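Local coordinates for protein DsbA-like disulfide oxidoreductase (Wolbachia endosymbiont of Drosophila melanogaster, PDB 6EEZ) that exchanges thiols and disulfides in substrate proteins, acting as a homotrimeric disulfide isomerase of the DsbA-like thioredoxin-fold family, at residues T9-I13 and I163-L168; Y25-E31 and I64-R69; L41-C45 and A77-A82; Q57-K63 and L178-D183; A87-L91 and D128-I133. All blocks are in the same frame, centred on the assembly; numbering follows the deposited sequence.

In the fold
The protein is a thioredoxin fold carrying a helical insertion. Contacts 1 and 2 reach the mixed sheet's outermost strands, 167-170 and 27-29, their centres 16 Å apart. Contact 4 joins helices 52-60 and 175-185, touching contact 1 through Lys-181 and contact 2 through Ile-59 and Val-182. Contact 3 ties the Cys-45 loop to the start of helix 76-91, whose far end makes contact 5, 17 Å away between centres. Contact 1 joins the N-terminal helix to a late hairpin, enclosing contacts 2, 3 and 5 in sequence; contact 4 crosses it. The centres of contacts 1 and 5 lie 32 Å apart. Contacts 1, 2 and 4 build the sheet and its flanks, contact 5 the insertion, and contact 3 links the two.

Contact 1: T9-I13 and I163-L168; sequences TKSKI and IIGDSL
This is a helix-on-hairpin contact: one turn of the N-terminal helix 3-15 lies against the tight turn joining strands 161-164 and 167-170, at an outer edge of the thioredoxin-fold sheet. Segment 9-13 is regular helix, with Ile-13 N bonded to Thr-9 O at 2.9 Å. The hairpin turns through a type II' beta turn from Ile-164 to Ser-167, closed by Ile-164 N to Ser-167 O and Ser-167 N to Ile-164 O, both 3.0 Å; Gly-165, with phi/psi 63/-116, takes its first corner. The backbones come closest at Lys-10 and Asp-166, CA to CA 5.0 Å. Ile-13 (mt) points toward the hairpin, setting CD1 3.8 Å from Ile-163 CG2 and 3.6 Å from Asp-166 C, and CG2 3.6 Å from Gly-165 O. Thr-9 (m) brings CG2 to 3.7 Å from Leu-168 CB. Lys-10, t to chi3 and m at chi4, passes CD 3.6 Å from Asp-166 OD2 and carries NZ away. Asp-166 (p) instead forms a salt bridge through OD1 with Lys-181 of helix 175-185, which also bonds Ser-167 OG. With no hydrogen bond joining the two segments and 299 Å² buried, the helix is held here by van der Waals packing centred on Ile-13.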
# COMPACT_ATOMS: atom_id res chain seq x y z
N THR A 9 -19.28 -3.01 7.29
CA THR A 9 -17.90 -2.63 6.99
C THR A 9 -17.23 -1.94 8.19
O THR A 9 -16.11 -2.26 8.56
CB THR A 9 -17.82 -1.69 5.76
OG1 THR A 9 -18.27 -2.37 4.58
CG2 THR A 9 -16.40 -1.26 5.53
N LYS A 10 -17.96 -1.01 8.79
CA LYS A 10 -17.51 -0.35 9.99
C LYS A 10 -17.21 -1.34 11.14
O LYS A 10 -16.14 -1.23 11.78
CB LYS A 10 -18.57 0.67 10.40
CG LYS A 10 -18.27 1.41 11.66
CD LYS A 10 -19.25 2.54 11.84
CE LYS A 10 -19.05 3.23 13.18
NZ LYS A 10 -19.56 2.39 14.31
N SER A 11 -18.11 -2.29 11.39
CA SER A 11 -17.86 -3.34 12.40
C SER A 11 -16.61 -4.17 12.06
O SER A 11 -15.82 -4.49 12.94
CB SER A 11 -19.09 -4.26 12.54
OG SER A 11 -20.21 -3.57 13.09
N LYS A 12 -16.42 -4.53 10.78
CA LYS A 12 -15.25 -5.32 10.40
C LYS A 12 -13.96 -4.52 10.63
O LYS A 12 -12.99 -5.05 11.15
CB LYS A 12 -15.29 -5.79 8.93
CG LYS A 12 -16.30 -6.90 8.61
CD LYS A 12 -16.15 -7.38 7.14
CE LYS A 12 -16.96 -8.63 6.87
NZ LYS A 12 -17.19 -8.79 5.41
N ILE A 13 -13.96 -3.26 10.23
CA ILE A 13 -12.80 -2.40 10.45
C ILE A 13 -12.48 -2.36 11.96
O ILE A 13 -11.33 -2.55 12.34
CB ILE A 13 -13.01 -0.98 9.85
CG1 ILE A 13 -13.00 -1.07 8.32
CG2 ILE A 13 -11.91 0.02 10.30
CD1 ILE A 13 -13.40 0.22 7.59
N ILE A 163 -9.05 2.03 2.82
CA ILE A 163 -9.74 2.30 4.06
C ILE A 163 -9.37 3.66 4.57
O ILE A 163 -8.20 3.97 4.72
CB ILE A 163 -9.38 1.26 5.13
CG1 ILE A 163 -9.77 -0.13 4.66
CG2 ILE A 163 -10.03 1.62 6.48
CD1 ILE A 163 -9.31 -1.22 5.63
N ILE A 164 -10.37 4.49 4.83
CA ILE A 164 -10.16 5.71 5.60
C ILE A 164 -11.16 5.75 6.74
O ILE A 164 -12.36 5.78 6.50
CB ILE A 164 -10.35 6.98 4.73
CG1 ILE A 164 -9.50 6.91 3.45
CG2 ILE A 164 -10.02 8.20 5.54
CD1 ILE A 164 -9.78 8.08 2.46
N GLY A 165 -10.66 5.80 7.97
CA GLY A 165 -11.52 5.88 9.13
C GLY A 165 -12.37 4.62 9.24
O GLY A 165 -11.83 3.52 9.37
N ASP A 166 -13.69 4.77 9.13
CA ASP A 166 -14.62 3.64 9.21
C ASP A 166 -15.21 3.30 7.85
O ASP A 166 -16.21 2.56 7.77
CB ASP A 166 -15.74 3.93 10.22
CG ASP A 166 -16.52 5.19 9.88
OD1 ASP A 166 -16.12 5.91 8.94
OD2 ASP A 166 -17.54 5.46 10.57
N SER A 167 -14.58 3.81 6.80
CA SER A 167 -15.04 3.63 5.43
C SER A 167 -14.09 2.83 4.55
O SER A 167 -12.88 2.82 4.75
CB SER A 167 -15.27 4.99 4.79
OG SER A 167 -16.30 5.69 5.46
N LEU A 168 -14.64 2.17 3.55
CA LEU A 168 -13.82 1.35 2.67
C LEU A 168 -14.23 1.67 1.25
O LEU A 168 -15.40 1.51 0.89
CB LEU A 168 -13.98 -0.14 3.02
CG LEU A 168 -12.92 -1.12 2.48
CD1 LEU A 168 -12.88 -2.42 3.28
CD2 LEU A 168 -13.22 -1.40 1.08

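Contact 2: Y25-E31 and I64-R69; sequences YPYSGNE and IKYIFR
Strands 27-29 and 65-69 run antiparallel, axes 4.6 Å apart at closest and 157° between N-to-C directions. Tyr-27/Ile-67 (CA-CA 4.2 Å) and Gly-29/Lys-65 (4.8 Å) are non-hydrogen-bonded pairs flanking the hydrogen-bonded pair Ser-28/Tyr-66 (5.2 Å). Ser-28 N gives to Tyr-66 O (2.9 Å) and Tyr-66 N to Ser-28 O (2.8 Å); Phe-68 N to Pro-26 O and Asn-30 N to Ile-64 O, both 2.8 Å, extend the pairing, and Asn-30 OD1 accepts from Asn-32 N. Strand 27-29 forms an edge of the thioredoxin-fold sheet within the chain, while Lys-65, Ile-67 and Arg-69 bond through their backbones to strand 36-41 and its approach. Gly-29, at 95/-151, leaves no room for a CB beside Ile-64 O. The Arg-69 guanidinium (chi1 and chi2 m) stacks flat on Tyr-25 (m), CZ 3.5 Å from the ring centroid and planes at 10°, a cation-pi contact; Arg-69 NH1 bonds Ser-147 OG, and Tyr-25 OH bonds Met-143 O. Lys-65 CD makes a CH-pi contact 4.2 Å from the Tyr-27 ring centroid.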
# COMPACT_ATOMS: atom_id res chain seq x y z
N TYR A 25 4.06 -1.34 9.28
CA TYR A 25 3.98 -1.26 7.82
C TYR A 25 4.37 0.13 7.35
O TYR A 25 4.28 1.07 8.12
CB TYR A 25 2.57 -1.62 7.34
CG TYR A 25 2.32 -3.10 7.32
CD1 TYR A 25 2.70 -3.87 6.22
CD2 TYR A 25 1.72 -3.74 8.40
CE1 TYR A 25 2.47 -5.25 6.20
CE2 TYR A 25 1.49 -5.10 8.39
CZ TYR A 25 1.87 -5.86 7.29
OH TYR A 25 1.63 -7.23 7.30
N PRO A 26 4.79 0.28 6.09
CA PRO A 26 5.29 1.59 5.65
C PRO A 26 4.18 2.62 5.57
O PRO A 26 3.07 2.26 5.15
CB PRO A 26 5.86 1.32 4.23
CG PRO A 26 5.98 -0.15 4.12
CD PRO A 26 4.90 -0.73 5.02
N TYR A 27 4.50 3.87 5.91
CA TYR A 27 3.54 4.94 5.87
C TYR A 27 4.17 6.27 5.40
O TYR A 27 5.38 6.50 5.53
CB TYR A 27 2.89 5.14 7.26
CG TYR A 27 3.76 5.91 8.24
CD1 TYR A 27 3.76 7.29 8.25
CD2 TYR A 27 4.59 5.25 9.14
CE1 TYR A 27 4.57 8.01 9.10
CE2 TYR A 27 5.41 5.97 10.03
CZ TYR A 27 5.39 7.35 10.00
OH TYR A 27 6.18 8.13 10.84
N SER A 28 3.33 7.16 4.87
CA SER A 28 3.72 8.54 4.60
C SER A 28 2.70 9.48 5.19
O SER A 28 1.59 9.08 5.55
CB SER A 28 3.85 8.78 3.10
OG SER A 28 4.82 7.92 2.53
N GLY A 29 3.08 10.74 5.28
CA GLY A 29 2.19 11.76 5.79
C GLY A 29 2.42 11.98 7.27
O GLY A 29 3.54 11.80 7.78
N ASN A 30 1.37 12.39 7.98
CA ASN A 30 1.54 12.79 9.36
C ASN A 30 1.37 11.60 10.29
O ASN A 30 0.26 11.10 10.48
CB ASN A 30 0.55 13.90 9.71
CG ASN A 30 0.69 14.37 11.13
OD1 ASN A 30 1.59 13.96 11.86
ND2 ASN A 30 -0.20 15.26 11.52
N GLU A 31 2.49 11.17 10.86
CA GLU A 31 2.54 10.06 11.80
C GLU A 31 1.52 10.20 12.91
O GLU A 31 0.98 9.21 13.40
CB GLU A 31 3.95 9.95 12.40
CG GLU A 31 4.15 8.81 13.40
CD GLU A 31 5.57 8.78 13.98
OE1 GLU A 31 6.26 9.84 13.96
OE2 GLU A 31 6.01 7.71 14.46
N ILE A 64 -3.33 13.49 6.59
CA ILE A 64 -3.52 12.10 6.97
C ILE A 64 -2.22 11.36 7.22
O ILE A 64 -1.13 11.84 6.89
CB ILE A 64 -4.32 11.31 5.89
CG1 ILE A 64 -3.48 11.09 4.63
CG2 ILE A 64 -5.62 12.02 5.58
CD1 ILE A 64 -4.20 10.37 3.53
N LYS A 65 -2.35 10.17 7.81
CA LYS A 65 -1.31 9.18 7.73
C LYS A 65 -1.80 8.18 6.70
O LYS A 65 -2.96 7.76 6.74
CB LYS A 65 -1.03 8.50 9.07
CG LYS A 65 0.16 7.53 9.01
CD LYS A 65 0.55 6.96 10.37
CE LYS A 65 -0.33 5.76 10.79
NZ LYS A 65 0.36 4.78 11.72
N TYR A 66 -0.93 7.82 5.77
CA TYR A 66 -1.24 6.84 4.74
C TYR A 66 -0.34 5.63 4.89
O TYR A 66 0.87 5.71 4.68
CB TYR A 66 -1.09 7.45 3.36
CG TYR A 66 -1.68 6.60 2.24
CD1 TYR A 66 -1.00 5.48 1.74
CD2 TYR A 66 -2.91 6.92 1.67
CE1 TYR A 66 -1.55 4.70 0.70
CE2 TYR A 66 -3.45 6.16 0.65
CZ TYR A 66 -2.77 5.06 0.16
OH TYR A 66 -3.33 4.34 -0.85
N ILE A 67 -0.94 4.50 5.25
CA ILE A 67 -0.22 3.24 5.40
C ILE A 67 -0.33 2.45 4.10
O ILE A 67 -1.38 2.41 3.49
CB ILE A 67 -0.79 2.43 6.58
CG1 ILE A 67 -0.65 3.25 7.86
CG2 ILE A 67 -0.10 1.07 6.72
CD1 ILE A 67 -1.32 2.64 9.04
N PHE A 68 0.78 1.82 3.69
CA PHE A 68 0.85 1.06 2.43
C PHE A 68 0.85 -0.43 2.72
O PHE A 68 1.75 -0.94 3.39
CB PHE A 68 2.12 1.41 1.64
CG PHE A 68 2.22 2.86 1.26
CD1 PHE A 68 1.55 3.36 0.15
CD2 PHE A 68 2.98 3.73 2.02
CE1 PHE A 68 1.64 4.71 -0.20
CE2 PHE A 68 3.08 5.09 1.67
CZ PHE A 68 2.39 5.57 0.56
N ARG A 69 -0.19 -1.11 2.23
CA ARG A 69 -0.26 -2.56 2.30
C ARG A 69 -0.04 -3.21 0.96
O ARG A 69 -0.89 -3.16 0.08
CB ARG A 69 -1.60 -2.99 2.86
CG ARG A 69 -1.72 -2.63 4.31
CD ARG A 69 -0.59 -3.27 5.08
NE ARG A 69 -0.99 -3.43 6.46
CZ ARG A 69 -1.43 -4.55 7.02
NH1 ARG A 69 -1.49 -5.68 6.35
NH2 ARG A 69 -1.76 -4.52 8.29

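Contact 3: L41-C45 and A77-A82; sequences LDYSC and ASLKAA
Ser-78, its side chain at chi1 -72° (m), reaches from helix 76-91 into the bend of loop 41-45, where its OG meets both Asp-42 and Ser-44. It donates to Asp-42 OD1 at a very short 2.4 Å and accepts from Ser-44 OG at 2.7 Å. Nearest backbone approach is Ser-44 to Ser-78, CA to CA 5.8 Å. The loop is a type I beta turn from Asp-42 to Cys-45, with Cys-45 N to Asp-42 O at 3.2 Å. Asp-42 (chi1 t) also closes an Asx turn, its OD1 accepting from Ser-44 N at 2.9 Å, while OD2 takes the backbone N atoms of Ile-73 and Leu-74. A bridging water accepts from Tyr-43 N at 2.9 Å and donates to Ser-78 O at 3.0 Å. Beside this polar network Tyr-43 (m) packs its CD2 3.9 Å from Ala-81 CB, and Ala-82 N lies at its ring edge, 4.0 Å from CD2.

The turn delivers the chain from strand 36-41 to Cys-45, the N-cap of the next helix and one half of the disulfide with Cys-48; a CxxC at a helix start is the hallmark of thioredoxin-like redox sites. With one carboxylate oxygen serving both a backbone amide and a serine hydroxyl, the chemistry couples the loop leading to this cysteine pair, probably the redox site as in its relatives, to helix 76-91.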
# COMPACT_ATOMS: atom_id res chain seq x y z
N LEU A 41 -2.73 -2.51 -2.46
CA LEU A 41 -2.32 -2.42 -3.87
C LEU A 41 -1.50 -3.62 -4.34
O LEU A 41 -0.74 -4.22 -3.59
CB LEU A 41 -1.49 -1.13 -4.09
CG LEU A 41 -2.27 0.13 -4.54
CD1 LEU A 41 -3.21 0.80 -3.46
CD2 LEU A 41 -1.29 1.16 -5.10
N ASP A 42 -1.69 -3.97 -5.61
CA ASP A 42 -0.83 -4.89 -6.35
C ASP A 42 -0.16 -4.03 -7.41
O ASP A 42 -0.84 -3.31 -8.15
CB ASP A 42 -1.64 -6.02 -6.98
CG ASP A 42 -0.78 -7.04 -7.69
OD1 ASP A 42 -0.00 -6.67 -8.61
OD2 ASP A 42 -0.89 -8.24 -7.32
N TYR A 43 1.16 -4.08 -7.49
CA TYR A 43 1.88 -3.20 -8.40
C TYR A 43 1.59 -3.46 -9.90
O TYR A 43 1.71 -2.54 -10.71
CB TYR A 43 3.38 -3.32 -8.13
CG TYR A 43 3.80 -2.61 -6.87
CD1 TYR A 43 3.52 -1.26 -6.68
CD2 TYR A 43 4.48 -3.29 -5.88
CE1 TYR A 43 3.90 -0.62 -5.53
CE2 TYR A 43 4.87 -2.66 -4.74
CZ TYR A 43 4.57 -1.33 -4.56
OH TYR A 43 4.95 -0.70 -3.39
N SER A 44 1.20 -4.68 -10.26
CA SER A 44 0.94 -5.02 -11.67
C SER A 44 -0.52 -4.78 -12.06
O SER A 44 -0.91 -5.00 -13.21
CB SER A 44 1.30 -6.48 -11.96
OG SER A 44 2.56 -6.85 -11.40
N CYS A 45 -1.34 -4.34 -11.11
CA CYS A 45 -2.76 -4.11 -11.37
C CYS A 45 -2.98 -2.76 -12.07
O CYS A 45 -2.49 -1.72 -11.61
CB CYS A 45 -3.54 -4.21 -10.04
SG CYS A 45 -4.87 -3.07 -9.77
N ALA A 77 5.43 -11.87 -10.71
CA ALA A 77 5.96 -10.53 -10.92
C ALA A 77 5.51 -9.54 -9.83
O ALA A 77 6.28 -8.69 -9.39
CB ALA A 77 5.55 -10.02 -12.31
N SER A 78 4.26 -9.67 -9.37
CA SER A 78 3.73 -8.78 -8.33
C SER A 78 4.36 -9.09 -6.98
O SER A 78 4.62 -8.19 -6.20
CB SER A 78 2.21 -8.91 -8.23
OG SER A 78 1.56 -8.34 -9.34
N LEU A 79 4.58 -10.36 -6.72
CA LEU A 79 5.16 -10.80 -5.46
C LEU A 79 6.58 -10.31 -5.36
O LEU A 79 7.01 -9.87 -4.30
CB LEU A 79 5.12 -12.32 -5.34
CG LEU A 79 5.66 -12.94 -4.05
CD1 LEU A 79 4.95 -12.39 -2.83
CD2 LEU A 79 5.51 -14.44 -4.08
N LYS A 80 7.30 -10.40 -6.48
CA LYS A 80 8.67 -9.89 -6.57
C LYS A 80 8.73 -8.39 -6.30
O LYS A 80 9.55 -7.93 -5.51
CB LYS A 80 9.25 -10.16 -7.94
CG LYS A 80 9.64 -11.59 -8.19
CD LYS A 80 10.20 -11.69 -9.58
CE LYS A 80 10.72 -13.07 -9.91
NZ LYS A 80 11.08 -13.12 -11.34
N ALA A 81 7.87 -7.64 -6.97
CA ALA A 81 7.89 -6.19 -6.82
C ALA A 81 7.46 -5.83 -5.40
O ALA A 81 8.01 -4.93 -4.78
CB ALA A 81 7.00 -5.53 -7.86
N ALA A 82 6.52 -6.59 -4.84
CA ALA A 82 6.09 -6.35 -3.47
C ALA A 82 7.24 -6.61 -2.51
O ALA A 82 7.52 -5.79 -1.65
CB ALA A 82 4.88 -7.20 -3.11
O HOH W 1 2.60 -6.04 -5.90

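Contact 4: Q57-K63 and L178-D183; sequences QLINDGK and LRKKVD
Two salt bridges and an apolar strip join the C-terminal end of helix 52-60, with the turn after it, to helix 175-185; the nearest backbone pairs are Leu-58/Arg-179 (CA-CA 7.1 Å) and Lys-63/Val-182 (7.6 Å). Among the charged pairs, Arg-179 grips Asp-61 (m) with two bonds, NE to OD2 at 2.9 Å and NH2 to OD1 at 3.1 Å, the carboxylate meeting the guanidinium edge. Lys-63, whose chi2 to chi4 are all t, stretches across to place NZ 2.9 Å from Asp-183 OD1. Gly-62, with phi/psi 93/0, turns the chain out of the helix between these two anchoring residues. The apolar contacts centre on Leu-58 (tp): CD2 lies 4.0 Å from Leu-178 CD1, and CD1 lies 3.8 Å from Arg-179 CG and 4.5 Å from Val-182 CG2. Lys-63 CB packs 3.9 Å from Val-182 CG1. Both helices lie on one side of the thioredoxin-fold sheet: Ile-59 rests on Tyr-66 and Phe-68 of strand 65-70, and Leu-178 on Leu-162 and Ile-164 of strand 161-164.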
# COMPACT_ATOMS: atom_id res chain seq x y z
N GLN A 57 -1.22 12.84 -4.29
CA GLN A 57 -1.86 14.10 -3.95
C GLN A 57 -2.57 14.03 -2.60
O GLN A 57 -2.51 14.99 -1.83
CB GLN A 57 -2.84 14.51 -5.07
CG GLN A 57 -2.11 14.97 -6.32
CD GLN A 57 -3.02 15.25 -7.50
OE1 GLN A 57 -4.20 14.93 -7.47
NE2 GLN A 57 -2.47 15.84 -8.55
N LEU A 58 -3.21 12.91 -2.29
CA LEU A 58 -3.96 12.77 -1.03
C LEU A 58 -3.01 12.81 0.15
O LEU A 58 -3.32 13.40 1.19
CB LEU A 58 -4.76 11.48 -1.02
CG LEU A 58 -5.91 11.42 -0.00
CD1 LEU A 58 -7.02 12.41 -0.40
CD2 LEU A 58 -6.45 9.97 0.11
N ILE A 59 -1.85 12.18 -0.02
CA ILE A 59 -0.77 12.24 0.96
C ILE A 59 -0.22 13.68 1.11
O ILE A 59 -0.03 14.17 2.22
CB ILE A 59 0.34 11.21 0.57
CG1 ILE A 59 -0.16 9.78 0.81
CG2 ILE A 59 1.61 11.42 1.36
CD1 ILE A 59 0.80 8.69 0.40
N ASN A 60 -0.01 14.38 -0.01
CA ASN A 60 0.65 15.69 0.02
C ASN A 60 -0.28 16.78 0.56
O ASN A 60 0.20 17.78 1.09
CB ASN A 60 1.17 16.07 -1.38
CG ASN A 60 2.14 17.25 -1.35
OD1 ASN A 60 2.97 17.37 -0.44
ND2 ASN A 60 2.04 18.12 -2.36
N ASP A 61 -1.59 16.59 0.45
CA ASP A 61 -2.57 17.43 1.16
C ASP A 61 -2.22 17.68 2.64
O ASP A 61 -2.61 18.70 3.21
CB ASP A 61 -3.97 16.80 1.12
CG ASP A 61 -4.59 16.84 -0.26
OD1 ASP A 61 -3.95 17.40 -1.19
OD2 ASP A 61 -5.71 16.31 -0.42
N GLY A 62 -1.52 16.74 3.27
CA GLY A 62 -0.91 16.97 4.58
C GLY A 62 -1.75 16.55 5.78
O GLY A 62 -1.33 16.70 6.93
N LYS A 63 -2.94 16.03 5.53
CA LYS A 63 -3.92 15.86 6.60
C LYS A 63 -3.94 14.47 7.24
O LYS A 63 -4.49 14.30 8.33
CB LYS A 63 -5.31 16.20 6.06
CG LYS A 63 -5.42 17.65 5.64
CD LYS A 63 -6.84 18.05 5.37
CE LYS A 63 -6.93 19.55 5.15
NZ LYS A 63 -8.24 19.93 4.56
N LEU A 178 -12.51 10.92 -1.81
CA LEU A 178 -11.55 10.68 -0.76
C LEU A 178 -11.27 11.96 0.03
O LEU A 178 -11.19 11.93 1.25
CB LEU A 178 -10.26 10.13 -1.35
CG LEU A 178 -10.39 8.83 -2.16
CD1 LEU A 178 -8.99 8.41 -2.61
CD2 LEU A 178 -11.06 7.65 -1.38
N ARG A 179 -11.16 13.10 -0.66
CA ARG A 179 -10.83 14.36 0.02
C ARG A 179 -11.95 14.85 0.96
O ARG A 179 -11.67 15.38 2.03
CB ARG A 179 -10.50 15.46 -1.00
CG ARG A 179 -9.05 15.42 -1.50
CD ARG A 179 -8.74 16.50 -2.51
NE ARG A 179 -7.30 16.61 -2.77
CZ ARG A 179 -6.76 17.24 -3.81
NH1 ARG A 179 -7.54 17.82 -4.71
NH2 ARG A 179 -5.44 17.27 -3.96
N LYS A 180 -13.19 14.69 0.53
CA LYS A 180 -14.35 15.05 1.33
C LYS A 180 -14.44 14.18 2.60
O LYS A 180 -14.73 14.68 3.69
CB LYS A 180 -15.63 14.94 0.49
CG LYS A 180 -16.94 15.17 1.26
CD LYS A 180 -18.16 15.28 0.33
CE LYS A 180 -19.21 14.19 0.65
NZ LYS A 180 -20.56 14.49 0.07
N LYS A 181 -14.18 12.88 2.46
CA LYS A 181 -14.18 11.99 3.62
C LYS A 181 -13.08 12.38 4.59
O LYS A 181 -13.30 12.44 5.79
CB LYS A 181 -14.01 10.54 3.20
CG LYS A 181 -13.98 9.56 4.37
CD LYS A 181 -15.32 9.39 5.05
CE LYS A 181 -15.18 8.45 6.24
NZ LYS A 181 -16.45 7.99 6.91
N VAL A 182 -11.89 12.64 4.07
CA VAL A 182 -10.78 13.12 4.90
C VAL A 182 -11.12 14.41 5.64
O VAL A 182 -10.74 14.58 6.79
CB VAL A 182 -9.52 13.36 4.07
CG1 VAL A 182 -8.48 14.18 4.88
CG2 VAL A 182 -8.94 12.05 3.62
N ASP A 183 -11.79 15.34 4.97
CA ASP A 183 -12.11 16.63 5.59
C ASP A 183 -13.18 16.46 6.64
O ASP A 183 -13.13 17.06 7.72
CB ASP A 183 -12.58 17.65 4.54
CG ASP A 183 -11.44 18.34 3.85
OD1 ASP A 183 -10.28 17.98 4.12
OD2 ASP A 183 -11.71 19.26 3.05

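Contact 5: A87-L91 and D128-I133; sequences AVYFL and DFNDSI
Near the C-terminal end of helix 76-91, residues 87-91 cross helix 126-135 steeply: the axes of the short segments 87-91 and 128-133 make an angle of 105° and approach to 8.7 Å. Ala-87 and Ile-133 are closest in backbone, CA to CA 5.2 Å, an approach allowed by the small alanine; Val-88 CA and Phe-129 CA follow at 6.8 Å. Ser-132 adopts chi1 -173° (t), which aims its OG at the other helix, where it donates a very short 2.4 Å hydrogen bond to Ala-87 O. Leu-91, in the mt rotamer, reaches across to helix 126-135: its CG lies 3.5 Å from Ser-132 CB, and its CD1 3.3 Å from Asp-128 O and 3.9 Å from Phe-129 CA. Phe-129 has chi1 173° (t) and chi2 78°, carrying its ring toward the crossing so that CE1 sits 4.2 Å from both Ala-87 CB and Val-88 CG2, the latter at the ring edge. Ile-133 (mt) directs its CA-to-CB bond away, yet CG1 still comes within 3.9 Å of Ala-87 CB.

Beyond the pair, Phe-129 also packs on Leu-116 and Val-119 of helix 112-121, and Val-88 on Phe-99 of helix 96-105. Such steep packing of helices, here separated in sequence by those two, belongs to the helical insertion that interrupts the thioredoxin fold between strands 65-70 and 161-164, a defining feature of DsbA-like proteins.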
# COMPACT_ATOMS: atom_id res chain seq x y z
N ALA A 87 11.92 -4.56 0.84
CA ALA A 87 13.36 -4.73 1.04
C ALA A 87 14.04 -3.35 1.06
O ALA A 87 15.03 -3.14 1.77
CB ALA A 87 13.96 -5.59 -0.03
N VAL A 88 13.47 -2.43 0.29
CA VAL A 88 13.88 -1.03 0.31
C VAL A 88 13.46 -0.34 1.62
O VAL A 88 14.24 0.39 2.23
CB VAL A 88 13.27 -0.29 -0.91
CG1 VAL A 88 13.37 1.23 -0.75
CG2 VAL A 88 13.93 -0.75 -2.18
N TYR A 89 12.23 -0.56 2.03
CA TYR A 89 11.70 0.01 3.26
C TYR A 89 12.62 -0.22 4.45
O TYR A 89 12.89 0.69 5.23
CB TYR A 89 10.32 -0.58 3.55
CG TYR A 89 9.74 -0.24 4.90
CD1 TYR A 89 9.21 1.02 5.15
CD2 TYR A 89 9.70 -1.19 5.91
CE1 TYR A 89 8.65 1.33 6.37
CE2 TYR A 89 9.14 -0.89 7.15
CZ TYR A 89 8.62 0.37 7.38
OH TYR A 89 8.08 0.66 8.61
N PHE A 90 13.09 -1.45 4.60
CA PHE A 90 13.89 -1.79 5.75
C PHE A 90 15.30 -1.25 5.67
O PHE A 90 15.95 -1.10 6.71
CB PHE A 90 13.89 -3.30 5.93
CG PHE A 90 12.62 -3.82 6.54
CD1 PHE A 90 12.33 -3.58 7.88
CD2 PHE A 90 11.71 -4.53 5.77
CE1 PHE A 90 11.15 -4.04 8.45
CE2 PHE A 90 10.52 -5.01 6.34
CZ PHE A 90 10.24 -4.76 7.67
N LEU A 91 15.78 -0.94 4.47
CA LEU A 91 17.08 -0.25 4.32
C LEU A 91 16.94 1.22 4.66
O LEU A 91 17.77 1.79 5.36
CB LEU A 91 17.61 -0.38 2.90
CG LEU A 91 18.13 -1.74 2.43
CD1 LEU A 91 18.28 -1.71 0.93
CD2 LEU A 91 19.45 -2.08 3.10
N ASP A 128 23.45 -3.38 -1.10
CA ASP A 128 22.59 -3.10 0.03
C ASP A 128 21.21 -3.71 -0.21
O ASP A 128 20.53 -4.15 0.73
CB ASP A 128 22.46 -1.59 0.26
CG ASP A 128 23.72 -0.98 0.82
OD1 ASP A 128 24.33 -1.60 1.71
OD2 ASP A 128 24.10 0.12 0.37
N PHE A 129 20.79 -3.73 -1.47
CA PHE A 129 19.46 -4.19 -1.83
C PHE A 129 19.41 -5.71 -1.73
O PHE A 129 18.45 -6.27 -1.20
CB PHE A 129 19.07 -3.73 -3.23
CG PHE A 129 17.77 -4.31 -3.73
CD1 PHE A 129 16.55 -3.82 -3.29
CD2 PHE A 129 17.77 -5.35 -4.64
CE1 PHE A 129 15.35 -4.36 -3.75
CE2 PHE A 129 16.58 -5.90 -5.11
CZ PHE A 129 15.36 -5.40 -4.66
N ASN A 130 20.45 -6.39 -2.21
CA ASN A 130 20.49 -7.84 -2.14
C ASN A 130 20.57 -8.34 -0.70
O ASN A 130 19.93 -9.33 -0.35
CB ASN A 130 21.66 -8.40 -2.96
CG ASN A 130 21.44 -8.27 -4.46
OD1 ASN A 130 20.32 -8.06 -4.92
ND2 ASN A 130 22.51 -8.41 -5.24
N ASP A 131 21.33 -7.64 0.14
CA ASP A 131 21.47 -8.05 1.54
C ASP A 131 20.15 -7.84 2.29
O ASP A 131 19.85 -8.56 3.24
CB ASP A 131 22.59 -7.27 2.24
CG ASP A 131 23.98 -7.51 1.61
OD1 ASP A 131 24.32 -8.65 1.23
OD2 ASP A 131 24.75 -6.53 1.50
N SER A 132 19.37 -6.85 1.86
CA SER A 132 18.10 -6.56 2.52
C SER A 132 17.06 -7.65 2.23
O SER A 132 16.35 -8.11 3.13
CB SER A 132 17.57 -5.19 2.08
OG SER A 132 16.42 -4.79 2.82
N ILE A 133 17.00 -8.07 0.97
CA ILE A 133 16.13 -9.16 0.55
C ILE A 133 16.36 -10.39 1.44
O ILE A 133 15.41 -10.97 1.96
CB ILE A 133 16.38 -9.54 -0.94
CG1 ILE A 133 15.78 -8.47 -1.86
CG2 ILE A 133 15.77 -10.92 -1.27
CD1 ILE A 133 16.05 -8.71 -3.33